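Probable aminotransferase (Pseudomonas aeruginosa, PDB 5YKR) is of unassigned function but belongs to the class-III aminotransferases, enzymes built on the pyridoxal-phosphate-dependent aminotransferase fold. Local coordinates at residues E13-R18 / E410-L415; L20-E25 / L418-L423. All blocks are in the same frame, centred on the assembly; numbering follows the deposited sequence.

Contact 1: E13-R18 / E410-L415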
loop_
_atom_site.group_PDB
_atom_site.type_symbol
_atom_site.label_atom_id
_atom_site.label_comp_id
_atom_site.label_asym_id
_atom_site.label_seq_id
_atom_site.Cartn_x
_atom_site.Cartn_y
_atom_site.Cartn_z
ATOM N N GLU A 13 15.227 34.802 -6.572
ATOM C CA GLU A 13 16.311 34.207 -5.796
ATOM C C GLU A 13 16.607 35.008 -4.511
ATOM O O GLU A 13 16.813 34.432 -3.444
ATOM C CB GLU A 13 17.571 34.131 -6.674
ATOM C CG GLU A 13 18.865 33.813 -5.942
ATOM C CD GLU A 13 18.981 32.354 -5.608
ATOM O OE1 GLU A 13 17.981 31.613 -5.739
ATOM O OE2 GLU A 13 20.062 31.948 -5.190
ATOM N N THR A 14 16.604 36.348 -4.609
ATOM C CA THR A 14 16.857 37.205 -3.454
ATOM C C THR A 14 15.790 37.001 -2.361
ATOM O O THR A 14 16.115 36.834 -1.183
ATOM C CB THR A 14 16.920 38.689 -3.875
ATOM O OG1 THR A 14 18.025 38.839 -4.767
ATOM C CG2 THR A 14 17.123 39.621 -2.681
ATOM N N LEU A 15 14.542 37.021 -2.762
ATOM C CA LEU A 15 13.441 36.797 -1.826
ATOM C C LEU A 15 13.514 35.422 -1.237
ATOM O O LEU A 15 13.328 35.268 -0.058
ATOM C CB LEU A 15 12.088 37.029 -2.521
ATOM C CG LEU A 15 10.860 36.866 -1.604
ATOM C CD1 LEU A 15 10.969 37.758 -0.399
ATOM C CD2 LEU A 15 9.586 37.098 -2.369
ATOM N N PHE A 16 13.824 34.431 -2.071
ATOM C CA PHE A 16 13.874 33.049 -1.607
ATOM C C PHE A 16 14.949 32.885 -0.553
ATOM O O PHE A 16 14.719 32.288 0.470
ATOM C CB PHE A 16 14.082 32.094 -2.776
ATOM C CG PHE A 16 13.988 30.618 -2.419
ATOM C CD1 PHE A 16 12.959 30.129 -1.643
ATOM C CD2 PHE A 16 14.909 29.695 -2.948
ATOM C CE1 PHE A 16 12.882 28.768 -1.345
ATOM C CE2 PHE A 16 14.819 28.349 -2.642
ATOM C CZ PHE A 16 13.806 27.889 -1.851
ATOM N N LYS A 17 16.148 33.404 -0.815
ATOM C CA LYS A 17 17.212 33.338 0.205
ATOM C C LYS A 17 16.832 34.008 1.528
ATOM O O LYS A 17 17.132 33.487 2.587
ATOM C CB LYS A 17 18.486 33.985 -0.316
ATOM C CG LYS A 17 19.489 33.034 -0.899
ATOM C CD LYS A 17 20.745 33.809 -1.337
ATOM C CE LYS A 17 21.479 34.495 -0.172
ATOM N NZ LYS A 17 22.871 34.020 0.064
ATOM N N ARG A 18 16.211 35.175 1.457
ATOM C CA ARG A 18 15.736 35.861 2.665
ATOM C C ARG A 18 14.707 35.000 3.402
ATOM O O ARG A 18 14.753 34.888 4.618
ATOM C CB ARG A 18 15.114 37.222 2.302
ATOM C CG ARG A 18 14.792 38.074 3.513
ATOM C CD ARG A 18 14.219 39.438 3.095
ATOM N NE ARG A 18 12.886 39.487 2.447
ATOM C CZ ARG A 18 11.734 39.007 2.946
ATOM N NH1 ARG A 18 11.696 38.327 4.061
ATOM N NH2 ARG A 18 10.601 39.166 2.278
ATOM N N GLU A 410 8.074 28.322 -7.674
ATOM C CA GLU A 410 7.197 27.538 -6.808
ATOM C C GLU A 410 7.659 27.480 -5.353
ATOM O O GLU A 410 6.885 27.734 -4.429
ATOM C CB GLU A 410 7.016 26.147 -7.384
ATOM C CG GLU A 410 6.223 26.146 -8.675
ATOM C CD GLU A 410 6.232 24.802 -9.405
ATOM O OE1 GLU A 410 6.330 23.744 -8.760
ATOM O OE2 GLU A 410 6.050 24.840 -10.645
ATOM N N ALA A 411 8.948 27.210 -5.144
ATOM C CA ALA A 411 9.486 27.159 -3.798
ATOM C C ALA A 411 9.366 28.508 -3.090
ATOM O O ALA A 411 9.006 28.573 -1.927
ATOM C CB ALA A 411 10.925 26.676 -3.815
ATOM N N CYS A 412 9.677 29.585 -3.804
ATOM C CA CYS A 412 9.574 30.900 -3.213
ATOM C C CYS A 412 8.163 31.273 -2.774
ATOM O O CYS A 412 7.979 31.740 -1.661
ATOM C CB CYS A 412 10.128 31.928 -4.171
ATOM S SG CYS A 412 10.294 33.595 -3.487
ATOM N N LEU A 413 7.172 31.052 -3.630
ATOM C CA LEU A 413 5.791 31.358 -3.276
ATOM C C LEU A 413 5.352 30.503 -2.105
ATOM O O LEU A 413 4.724 30.988 -1.176
ATOM C CB LEU A 413 4.868 31.123 -4.484
ATOM C CG LEU A 413 5.003 32.033 -5.724
ATOM C CD1 LEU A 413 3.980 31.674 -6.779
ATOM C CD2 LEU A 413 4.936 33.453 -5.337
ATOM N N HIS A 414 5.671 29.205 -2.165
ATOM C CA HIS A 414 5.265 28.313 -1.100
ATOM C C HIS A 414 5.900 28.683 0.233
ATOM O O HIS A 414 5.222 28.661 1.270
ATOM C CB HIS A 414 5.616 26.870 -1.409
ATOM C CG HIS A 414 4.744 26.199 -2.428
ATOM N ND1 HIS A 414 4.760 26.465 -3.779
ATOM C CD2 HIS A 414 3.850 25.193 -2.276
ATOM C CE1 HIS A 414 3.875 25.687 -4.396
ATOM N NE2 HIS A 414 3.328 24.897 -3.511
ATOM N N LEU A 415 7.181 29.048 0.215
ATOM C CA LEU A 415 7.859 29.378 1.468
ATOM C C LEU A 415 7.401 30.715 2.041
ATOM O O LEU A 415 7.276 30.847 3.263
ATOM C CB LEU A 415 9.381 29.405 1.252
ATOM C CG LEU A 415 10.241 29.584 2.506
ATOM C CD1 LEU A 415 9.936 28.520 3.553
ATOM C CD2 LEU A 415 11.707 29.563 2.138
#

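Contact 2: L20-E25 / L418-L423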
loop_
_atom_site.group_PDB
_atom_site.type_symbol
_atom_site.label_atom_id
_atom_site.label_comp_id
_atom_site.label_asym_id
_atom_site.label_seq_id
_atom_site.Cartn_x
_atom_site.Cartn_y
_atom_site.Cartn_z
ATOM N N LEU A 20 14.398 31.725 3.260
ATOM C CA LEU A 20 15.086 30.560 3.842
ATOM C C LEU A 20 15.715 30.924 5.194
ATOM O O LEU A 20 15.622 30.142 6.146
ATOM C CB LEU A 20 16.127 29.980 2.877
ATOM C CG LEU A 20 15.584 29.191 1.693
ATOM C CD1 LEU A 20 16.690 28.996 0.654
ATOM C CD2 LEU A 20 14.968 27.856 2.134
ATOM N N ARG A 21 16.310 32.120 5.282
ATOM C CA ARG A 21 16.829 32.579 6.573
ATOM C C ARG A 21 15.709 32.781 7.594
ATOM O O ARG A 21 15.827 32.311 8.736
ATOM C CB ARG A 21 17.657 33.856 6.403
ATOM C CG ARG A 21 18.320 34.326 7.660
ATOM C CD ARG A 21 19.426 35.348 7.330
ATOM N NE ARG A 21 18.991 36.465 6.480
ATOM C CZ ARG A 21 18.229 37.492 6.883
ATOM N NH1 ARG A 21 17.785 37.580 8.148
ATOM N NH2 ARG A 21 17.888 38.434 6.000
ATOM N N ARG A 22 14.612 33.413 7.160
ATOM C CA ARG A 22 13.417 33.593 8.003
ATOM C C ARG A 22 12.891 32.224 8.456
ATOM O O ARG A 22 12.505 32.065 9.597
ATOM C CB ARG A 22 12.327 34.341 7.229
ATOM C CG ARG A 22 11.076 34.748 7.990
ATOM C CD ARG A 22 9.991 35.433 7.101
ATOM N NE ARG A 22 10.427 36.670 6.534
ATOM C CZ ARG A 22 10.487 37.828 7.214
ATOM N NH1 ARG A 22 10.153 37.891 8.506
ATOM N NH2 ARG A 22 10.906 38.921 6.634
ATOM N N PHE A 23 12.923 31.231 7.570
ATOM C CA PHE A 23 12.415 29.908 7.915
ATOM C C PHE A 23 13.263 29.306 9.079
ATOM O O PHE A 23 12.727 28.725 10.039
ATOM C CB PHE A 23 12.428 28.991 6.704
ATOM C CG PHE A 23 12.045 27.597 7.037
ATOM C CD1 PHE A 23 12.989 26.702 7.536
ATOM C CD2 PHE A 23 10.726 27.197 6.931
ATOM C CE1 PHE A 23 12.617 25.420 7.888
ATOM C CE2 PHE A 23 10.345 25.908 7.300
ATOM C CZ PHE A 23 11.303 25.015 7.783
ATOM N N ASP A 24 14.575 29.445 8.967
ATOM C CA ASP A 24 15.479 28.952 10.017
ATOM C C ASP A 24 15.200 29.648 11.363
ATOM O O ASP A 24 15.151 28.993 12.416
ATOM C CB ASP A 24 16.940 29.198 9.635
ATOM C CG ASP A 24 17.384 28.466 8.369
ATOM O OD1 ASP A 24 16.768 27.448 8.018
ATOM O OD2 ASP A 24 18.424 28.910 7.756
ATOM N N GLU A 25 15.010 30.960 11.317
ATOM C CA GLU A 25 14.780 31.746 12.527
ATOM C C GLU A 25 13.463 31.393 13.203
ATOM O O GLU A 25 13.414 31.319 14.408
ATOM C CB GLU A 25 14.784 33.244 12.243
ATOM C CG GLU A 25 16.097 33.840 11.805
ATOM C CD GLU A 25 15.927 35.255 11.228
ATOM O OE1 GLU A 25 14.839 35.913 11.424
ATOM O OE2 GLU A 25 16.892 35.702 10.552
ATOM N N LEU A 418 4.249 29.893 3.762
ATOM C CA LEU A 418 4.511 29.062 4.967
ATOM C C LEU A 418 4.988 29.909 6.145
ATOM O O LEU A 418 4.477 29.821 7.270
ATOM C CB LEU A 418 5.524 27.956 4.615
ATOM C CG LEU A 418 5.882 26.963 5.720
ATOM C CD1 LEU A 418 6.330 25.624 5.098
ATOM C CD2 LEU A 418 6.897 27.482 6.739
ATOM N N ASN A 419 5.969 30.774 5.868
ATOM C CA ASN A 419 6.517 31.639 6.930
ATOM C C ASN A 419 5.521 32.652 7.493
ATOM O O ASN A 419 5.798 33.262 8.528
ATOM C CB ASN A 419 7.751 32.401 6.403
ATOM C CG ASN A 419 9.022 31.547 6.316
ATOM O OD1 ASN A 419 9.199 30.554 7.022
ATOM N ND2 ASN A 419 9.936 31.980 5.414
ATOM N N ARG A 420 4.382 32.816 6.833
ATOM C CA ARG A 420 3.324 33.724 7.281
ATOM C C ARG A 420 2.020 32.978 7.573
ATOM O O ARG A 420 0.950 33.561 7.631
ATOM C CB ARG A 420 3.152 34.856 6.248
ATOM C CG ARG A 420 4.368 35.779 6.201
ATOM C CD ARG A 420 4.387 36.617 4.928
ATOM N NE ARG A 420 5.625 37.382 4.834
ATOM C CZ ARG A 420 6.811 36.901 4.510
ATOM N NH1 ARG A 420 6.972 35.595 4.260
ATOM N NH2 ARG A 420 7.886 37.690 4.497
ATOM N N GLY A 421 2.139 31.655 7.826
ATOM C CA GLY A 421 1.036 30.890 8.405
ATOM C C GLY A 421 0.041 30.234 7.442
ATOM O O GLY A 421 -1.104 29.935 7.845
ATOM N N VAL A 422 0.453 29.962 6.201
ATOM C CA VAL A 422 -0.405 29.263 5.243
ATOM C C VAL A 422 0.408 28.101 4.627
ATOM O O VAL A 422 1.484 28.325 4.034
ATOM C CB VAL A 422 -0.918 30.173 4.145
ATOM C CG1 VAL A 422 -1.621 29.362 3.072
ATOM C CG2 VAL A 422 -1.836 31.259 4.723
ATOM N N LEU A 423 -0.094 26.881 4.762
ATOM C CA LEU A 423 0.521 25.731 4.117
ATOM C C LEU A 423 -0.153 25.377 2.790
ATOM O O LEU A 423 -1.357 25.190 2.717
ATOM C CB LEU A 423 0.409 24.488 5.043
ATOM C CG LEU A 423 1.113 24.598 6.378
ATOM C CD1 LEU A 423 0.817 23.413 7.279
ATOM C CD2 LEU A 423 2.596 24.759 6.179
#

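Contact 1: E13-R18 / E410-L415
Phe16 and Cys412 meet on one side of helix 407-418, while on another side of the same helix the carbonyl O of Glu410 is gripped by two donors of a single residue. His414 N makes the ordinary helical bond to Glu410 O, and His414 ND1 adds a short one, 2.6 Å to Glu410 O. The imidazole donor stands 45° out of the carbonyl plane, and its N-H...O angle of 147° shows a bent bond. This bond helps to fix the rotation of the imidazole, whose NE2 has weak bonds to the carbonyls of Thr425 and His428.

No hydrogen bond joins 13-18 to 410-415; the contact itself is apolar. The helix axes approach to 9.3 Å at a crossing angle of 45°, and the closest CA atoms, those of Phe16 and Cys412, lie 5.1 Å apart. Phe16 supplies the broadest contact: its CG is anti to the backbone N, and the CD1-CE1-CZ side of the ring meets the partner helix obliquely. CD1 lies 3.8 Å from Cys412 CA, and CZ 3.7 Å from Ala411 CB. Between them, CE1 comes within 3.8 Å of Leu415 CD2, the two side chains crossing at about a right angle. On the Leu15 side, Cys412 SG rests alongside CB, CG and CD2 of Leu15, closest to CD2 at 3.7 Å, and also lies 4.1 Å from Phe16 CB.

Leu15 also packs on helix 439-456, whereas Phe16 and Ala411 reach Pro316 and Gly317 of the second subunit. The result is helix-on-helix packing of an N-terminal helix against C-terminal elements, an arrangement consistent with the small domain of fold-type I aminotransferases, which both ends of the chain help to build.

Contact 2: L20-E25 / L418-L423
Asn419 turns its amide against N, CA and CB of Phe23 and the first side-chain carbons of Arg22, forming the closely packed part of this contact. Asn419 OD1 sits 3.4 Å from Phe23 CA and 3.6 Å from Phe23 CB; it is buried and has no hydrogen-bonding partner in the model. The amide lies at 41° to the Phe23 ring, and its ND2 comes within 3.8 Å of Arg22 CB. Beside it, Leu418 CD2 meets the ring at its edge, in the ring plane, 3.8 Å from Phe23 CE2. Phe23 CG is anti to the backbone N (chi1 174°), beside the carbonyl carbon.

The side nearer solvent is made by two partly exposed arginines, which meet at few atoms and with no bond between them. Arg22 CD passes 3.8 Å from Asn419 CB before the chain bends at chi3. Arg420, extended from CG to NE, crosses Arg22 at about a right angle and sets its NH2 over one face of the Arg22 guanidinium, 3.4 Å from Arg22 NE. Both atoms are donors, and the guanidinium planes are 63° apart.

The chain leaves its helix by a Schellman motif, with Gly421, at positive phi, as the C-prime residue. Glu19 takes a salt bridge from each arginine: OE1 from Arg420 NH1 and OE2 from Arg22 NE. Glu19 OE1 also accepts from Asn419 ND2. One carboxylate thus faces two guanidinium groups, and its charge probably offsets part of the repulsion between them, while on the Phe23 side the buried Asn419 OD1 has no such partner.

In the fold
From the N terminus, helix 9-26 supplies the first segment of both contacts, 13-18 and then 20-25. Nearly the whole chain follows before helix 407-418 returns to close contact 1 across 391 residues; the turn into strand 422-423 closes contact 2 across 392. Because the segments alternate along the chain, the two closures cross rather than nest. Their centres are 10 Å apart, and Leu415 of contact 1 joins them by packing on Leu20 and Phe23 of contact 2. Backbone bonds from Gly421 and Leu423 to Val78 carry the connection into the four-stranded sheet, while helix 439-456 touches residues of both contacts.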